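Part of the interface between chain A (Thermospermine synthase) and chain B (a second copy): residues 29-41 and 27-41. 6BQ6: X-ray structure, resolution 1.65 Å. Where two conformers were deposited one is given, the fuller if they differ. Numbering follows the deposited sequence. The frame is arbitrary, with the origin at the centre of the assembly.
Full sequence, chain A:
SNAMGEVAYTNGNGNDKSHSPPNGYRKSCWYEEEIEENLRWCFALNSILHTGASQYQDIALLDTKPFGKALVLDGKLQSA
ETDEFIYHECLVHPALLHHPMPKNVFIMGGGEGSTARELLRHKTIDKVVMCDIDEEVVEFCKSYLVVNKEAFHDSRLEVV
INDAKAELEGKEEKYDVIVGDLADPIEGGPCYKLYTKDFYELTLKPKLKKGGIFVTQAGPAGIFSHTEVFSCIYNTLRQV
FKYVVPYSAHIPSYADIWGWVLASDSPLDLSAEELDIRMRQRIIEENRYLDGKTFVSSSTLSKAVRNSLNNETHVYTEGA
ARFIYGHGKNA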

# COMPACT_ATOMS: atom_id res chain seq x y z
N CYS A 29 3.87 2.83 8.92
CA CYS A 29 2.48 2.89 9.30
C CYS A 29 1.74 3.92 8.47
O CYS A 29 2.28 5.03 8.24
CB CYS A 29 2.33 3.27 10.77
SG CYS A 29 3.09 2.02 11.86
N TRP A 30 0.53 3.54 8.01
CA TRP A 30 -0.21 4.33 7.02
C TRP A 30 -1.67 4.42 7.35
O TRP A 30 -2.26 3.47 7.87
CB TRP A 30 -0.06 3.70 5.61
CG TRP A 30 1.31 3.70 5.11
CD1 TRP A 30 2.27 2.76 5.32
CD2 TRP A 30 1.91 4.71 4.30
NE1 TRP A 30 3.42 3.12 4.69
CE2 TRP A 30 3.21 4.32 4.05
CE3 TRP A 30 1.46 5.94 3.77
CZ2 TRP A 30 4.09 5.10 3.30
CZ3 TRP A 30 2.31 6.69 3.03
CH2 TRP A 30 3.61 6.28 2.79
N TYR A 31 -2.26 5.61 7.09
CA TYR A 31 -3.71 5.79 7.02
C TYR A 31 -4.06 5.85 5.54
O TYR A 31 -3.43 6.57 4.78
CB TYR A 31 -4.11 7.13 7.70
CG TYR A 31 -5.52 7.52 7.39
CD1 TYR A 31 -6.56 6.88 7.97
CD2 TYR A 31 -5.80 8.51 6.44
CE1 TYR A 31 -7.88 7.22 7.68
CE2 TYR A 31 -7.10 8.85 6.11
CZ TYR A 31 -8.15 8.22 6.76
OH TYR A 31 -9.46 8.56 6.46
N GLU A 32 -5.05 5.07 5.15
CA GLU A 32 -5.44 4.97 3.74
C GLU A 32 -6.88 5.37 3.66
O GLU A 32 -7.72 5.02 4.48
CB GLU A 32 -5.15 3.55 3.28
CG GLU A 32 -6.16 2.84 2.42
CD GLU A 32 -5.85 1.36 2.37
OE1 GLU A 32 -4.63 1.00 2.41
OE2 GLU A 32 -6.82 0.58 2.33
N GLU A 33 -7.20 6.18 2.67
CA GLU A 33 -8.58 6.53 2.43
C GLU A 33 -8.85 6.43 0.96
O GLU A 33 -8.06 6.85 0.15
CB GLU A 33 -8.86 7.92 2.95
CG GLU A 33 -10.26 8.33 2.59
CD GLU A 33 -10.76 9.52 3.34
OE1 GLU A 33 -10.07 9.97 4.28
OE2 GLU A 33 -11.90 9.95 2.98
N GLU A 34 -10.03 5.87 0.62
CA GLU A 34 -10.40 5.74 -0.79
C GLU A 34 -11.22 7.01 -1.02
O GLU A 34 -12.32 7.17 -0.54
CB GLU A 34 -11.15 4.43 -1.06
CG GLU A 34 -10.71 3.69 -2.34
CD GLU A 34 -10.72 2.16 -2.21
OE1 GLU A 34 -9.68 1.52 -1.83
OE2 GLU A 34 -11.81 1.59 -2.47
N ILE A 35 -10.62 7.96 -1.69
CA ILE A 35 -11.25 9.26 -1.84
C ILE A 35 -12.33 9.19 -2.94
O ILE A 35 -13.36 9.90 -2.86
CB ILE A 35 -10.21 10.42 -1.88
CG1 ILE A 35 -9.12 10.21 -2.88
CG2 ILE A 35 -9.57 10.63 -0.51
CD1 ILE A 35 -8.24 11.42 -3.00
N GLU A 36 -12.15 8.27 -3.89
CA GLU A 36 -13.20 7.73 -4.77
C GLU A 36 -13.00 6.21 -4.96
O GLU A 36 -11.99 5.69 -4.55
CB GLU A 36 -13.12 8.37 -6.16
CG GLU A 36 -13.33 9.88 -6.18
CD GLU A 36 -14.77 10.28 -5.94
OE1 GLU A 36 -15.01 11.24 -5.16
OE2 GLU A 36 -15.67 9.64 -6.54
N GLU A 37 -13.93 5.52 -5.64
CA GLU A 37 -13.80 4.04 -5.78
C GLU A 37 -12.43 3.57 -6.33
O GLU A 37 -11.89 2.55 -5.88
CB GLU A 37 -14.96 3.40 -6.57
CG GLU A 37 -15.20 3.90 -7.99
CD GLU A 37 -16.32 3.13 -8.71
OE1 GLU A 37 -17.27 2.68 -8.03
OE2 GLU A 37 -16.25 2.99 -9.96
N ASN A 38 -11.85 4.33 -7.25
CA ASN A 38 -10.61 3.89 -7.88
C ASN A 38 -9.38 4.73 -7.57
O ASN A 38 -8.37 4.65 -8.29
CB ASN A 38 -10.83 3.86 -9.39
CG ASN A 38 -11.88 2.85 -9.80
OD1 ASN A 38 -12.71 3.13 -10.66
ND2 ASN A 38 -11.85 1.68 -9.18
N LEU A 39 -9.46 5.48 -6.49
CA LEU A 39 -8.40 6.35 -6.11
C LEU A 39 -8.16 6.34 -4.63
O LEU A 39 -9.04 6.62 -3.88
CB LEU A 39 -8.89 7.73 -6.52
CG LEU A 39 -8.06 8.97 -6.66
CD1 LEU A 39 -6.83 8.69 -7.46
CD2 LEU A 39 -8.91 9.97 -7.40
N ARG A 40 -6.95 5.98 -4.24
CA ARG A 40 -6.60 5.93 -2.81
C ARG A 40 -5.51 6.90 -2.46
O ARG A 40 -4.55 7.08 -3.19
CB ARG A 40 -6.09 4.53 -2.41
CG ARG A 40 -7.12 3.45 -2.25
CD ARG A 40 -6.53 2.16 -1.61
NE ARG A 40 -5.21 1.87 -2.13
CZ ARG A 40 -4.63 0.66 -2.15
NH1 ARG A 40 -5.20 -0.39 -1.60
NH2 ARG A 40 -3.42 0.54 -2.72
N TRP A 41 -5.67 7.54 -1.31
CA TRP A 41 -4.76 8.56 -0.78
C TRP A 41 -4.24 8.01 0.54
O TRP A 41 -5.04 7.69 1.42
CB TRP A 41 -5.62 9.81 -0.56
CG TRP A 41 -4.98 11.15 -0.29
CD1 TRP A 41 -5.40 12.06 0.64
CD2 TRP A 41 -3.89 11.77 -0.98
NE1 TRP A 41 -4.62 13.19 0.59
CE2 TRP A 41 -3.69 13.04 -0.40
CE3 TRP A 41 -3.05 11.37 -2.03
CZ2 TRP A 41 -2.69 13.91 -0.82
CZ3 TRP A 41 -2.05 12.24 -2.44
CH2 TRP A 41 -1.88 13.49 -1.84
N LYS B 27 -11.62 -4.11 -6.03
CA LYS B 27 -10.60 -3.67 -7.04
C LYS B 27 -9.24 -4.03 -6.47
O LYS B 27 -8.81 -3.51 -5.43
CB LYS B 27 -10.71 -2.18 -7.36
CG LYS B 27 -11.86 -1.82 -8.29
CD LYS B 27 -13.26 -2.09 -7.70
CE LYS B 27 -14.29 -1.00 -8.02
NZ LYS B 27 -14.41 -0.69 -9.48
N SER B 28 -8.57 -4.97 -7.13
CA SER B 28 -7.45 -5.66 -6.54
C SER B 28 -6.11 -5.13 -7.03
O SER B 28 -5.14 -5.33 -6.32
CB SER B 28 -7.56 -7.17 -6.81
OG SER B 28 -7.38 -7.47 -8.19
N CYS B 29 -6.05 -4.52 -8.23
CA CYS B 29 -4.78 -4.10 -8.82
C CYS B 29 -4.64 -2.58 -8.81
O CYS B 29 -5.56 -1.88 -9.22
CB CYS B 29 -4.60 -4.63 -10.27
SG CYS B 29 -4.50 -6.45 -10.27
N TRP B 30 -3.48 -2.11 -8.35
CA TRP B 30 -3.22 -0.70 -8.09
C TRP B 30 -1.87 -0.28 -8.65
O TRP B 30 -0.93 -1.02 -8.54
CB TRP B 30 -3.24 -0.44 -6.57
CG TRP B 30 -4.59 -0.64 -6.00
CD1 TRP B 30 -5.11 -1.80 -5.57
CD2 TRP B 30 -5.62 0.34 -5.86
NE1 TRP B 30 -6.43 -1.62 -5.15
CE2 TRP B 30 -6.76 -0.31 -5.35
CE3 TRP B 30 -5.70 1.70 -6.15
CZ2 TRP B 30 -7.95 0.36 -5.10
CZ3 TRP B 30 -6.88 2.37 -5.90
CH2 TRP B 30 -7.99 1.70 -5.36
N TYR B 31 -1.80 0.91 -9.25
CA TYR B 31 -0.57 1.64 -9.43
C TYR B 31 -0.37 2.56 -8.23
O TYR B 31 -1.25 3.33 -7.90
CB TYR B 31 -0.62 2.50 -10.70
CG TYR B 31 0.52 3.50 -10.81
CD1 TYR B 31 1.81 3.07 -10.98
CD2 TYR B 31 0.29 4.88 -10.70
CE1 TYR B 31 2.87 3.96 -11.04
CE2 TYR B 31 1.34 5.78 -10.80
CZ TYR B 31 2.64 5.29 -10.95
OH TYR B 31 3.72 6.16 -11.02
N GLU B 32 0.82 2.56 -7.65
CA GLU B 32 1.11 3.35 -6.48
C GLU B 32 2.30 4.24 -6.77
O GLU B 32 3.31 3.81 -7.31
CB GLU B 32 1.43 2.39 -5.36
CG GLU B 32 2.02 2.99 -4.13
CD GLU B 32 2.38 1.87 -3.19
OE1 GLU B 32 3.62 1.69 -3.01
OE2 GLU B 32 1.42 1.14 -2.74
N GLU B 33 2.16 5.49 -6.42
CA GLU B 33 3.25 6.42 -6.47
C GLU B 33 3.42 7.14 -5.13
O GLU B 33 2.44 7.62 -4.53
CB GLU B 33 3.03 7.42 -7.56
CG GLU B 33 4.33 8.23 -7.80
CD GLU B 33 4.36 9.01 -9.09
OE1 GLU B 33 3.64 8.67 -10.02
OE2 GLU B 33 5.15 9.97 -9.20
N GLU B 34 4.67 7.15 -4.68
CA GLU B 34 5.09 7.90 -3.53
C GLU B 34 5.33 9.31 -4.02
O GLU B 34 6.41 9.61 -4.48
CB GLU B 34 6.38 7.30 -2.92
CG GLU B 34 6.18 5.92 -2.27
CD GLU B 34 7.07 5.68 -1.03
OE1 GLU B 34 6.56 5.11 -0.04
OE2 GLU B 34 8.27 6.07 -1.05
N ILE B 35 4.33 10.17 -3.89
CA ILE B 35 4.47 11.62 -4.15
C ILE B 35 5.61 12.22 -3.30
O ILE B 35 6.47 12.94 -3.82
CB ILE B 35 3.15 12.38 -3.82
CG1 ILE B 35 1.97 11.89 -4.66
CG2 ILE B 35 3.35 13.89 -3.97
CD1 ILE B 35 2.28 11.66 -6.12
N GLU B 36 5.55 11.96 -2.01
CA GLU B 36 6.61 12.28 -1.04
C GLU B 36 6.92 10.96 -0.36
O GLU B 36 6.12 10.02 -0.44
CB GLU B 36 6.10 13.30 -0.01
CG GLU B 36 5.34 14.51 -0.57
CD GLU B 36 4.90 15.54 0.50
OE1 GLU B 36 4.76 16.73 0.10
OE2 GLU B 36 4.68 15.21 1.71
N GLU B 37 8.02 10.84 0.39
CA GLU B 37 8.20 9.61 1.19
C GLU B 37 7.04 9.27 2.14
O GLU B 37 6.87 8.09 2.52
CB GLU B 37 9.50 9.65 1.99
CG GLU B 37 9.63 10.80 2.92
CD GLU B 37 10.81 10.64 3.85
OE1 GLU B 37 11.93 10.46 3.31
OE2 GLU B 37 10.61 10.71 5.08
N ASN B 38 6.24 10.26 2.51
CA ASN B 38 5.15 10.06 3.45
C ASN B 38 3.75 10.16 2.88
O ASN B 38 2.77 10.20 3.63
CB ASN B 38 5.31 11.04 4.58
CG ASN B 38 6.57 10.78 5.37
OD1 ASN B 38 7.19 11.70 5.88
ND2 ASN B 38 6.98 9.51 5.43
N LEU B 39 3.65 10.18 1.56
CA LEU B 39 2.38 10.30 0.92
C LEU B 39 2.26 9.44 -0.32
O LEU B 39 3.06 9.51 -1.17
CB LEU B 39 2.24 11.76 0.55
CG LEU B 39 0.98 12.36 0.06
CD1 LEU B 39 -0.10 12.24 1.11
CD2 LEU B 39 1.31 13.80 -0.21
N ARG B 40 1.21 8.64 -0.39
CA ARG B 40 1.05 7.74 -1.51
C ARG B 40 -0.26 7.99 -2.22
O ARG B 40 -1.25 8.25 -1.60
CB ARG B 40 1.19 6.30 -1.06
CG ARG B 40 2.64 5.93 -0.91
CD ARG B 40 2.92 4.58 -0.24
NE ARG B 40 1.76 3.72 -0.20
CZ ARG B 40 1.73 2.56 0.45
NH1 ARG B 40 2.82 2.08 1.06
NH2 ARG B 40 0.61 1.84 0.45
N TRP B 41 -0.21 7.91 -3.53
CA TRP B 41 -1.35 8.25 -4.36
C TRP B 41 -1.54 7.05 -5.26
O TRP B 41 -0.58 6.71 -5.98
CB TRP B 41 -0.92 9.47 -5.14
CG TRP B 41 -1.79 10.09 -6.11
CD1 TRP B 41 -1.42 10.49 -7.38
CD2 TRP B 41 -3.12 10.55 -5.91
NE1 TRP B 41 -2.45 11.18 -7.97
CE2 TRP B 41 -3.50 11.23 -7.09
CE3 TRP B 41 -4.01 10.49 -4.85
CZ2 TRP B 41 -4.75 11.79 -7.24
CZ3 TRP B 41 -5.25 11.04 -4.99
CH2 TRP B 41 -5.62 11.68 -6.20

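Although two β-strands run side by side at the centre of this contact, no hydrogen bond joins the two stretches; they are held by aromatic, cationic and apolar surfaces. Strands 39-41 of the two copies are antiparallel, at 179°, and pair at W41(A) and W41(B) in a non-hydrogen-bonded register, with their CA atoms 5.0 Å apart. In such a pair the backbone N and O atoms point away from the partner strand, and here they serve each chain's own hairpin: W41(A) N donates to E33(A) O and E33(A) N to W41(A) O, both at 2.9 Å, and chain B repeats the pattern. Type I turns, E36(A) to L39(A) and E36(B) to L39(B), close the hairpins.

The side chains of W41(A) and W41(B) leave the same face of the paired strands and meet closely, CE3 of W41(A) lying 3.1 Å from CE3 of W41(B), with their six-membered rings at 84° in an oblique arrangement. Each indole is also covered by a leucine from the other copy: L39(A) CD1 sits 3.7 Å from the centroid of the W41(B) six-membered ring, and L39(B) CD1 3.8 Å from that of W41(A). I35(A) CD1 adds an apolar contact at the ring edge, 3.6 Å from W41(B) CZ3.

Two arginine-tryptophan pairs add to the interface, and both tryptophan rings also meet the backbone of the partner turn, W30(A) CZ3 to N38(B) O and W30(B) CZ3 to N38(A) O, each 3.6 Å. The guanidinium of R40(A) lies flat on W30(B), planes at 8°, its CZ 3.9 Å from the centroid of the five-membered ring, so that positive charge faces the indole π cloud. R40(B) CZ lies farther, 4.4 Å from the centroid of the W30(A) six-membered ring, while its CD packs over the same ring at 3.9 Å. A charge-only salt bridge, R40(B) NH2 to E32(B) OE2 at 3.4 Å, accompanies this second pair.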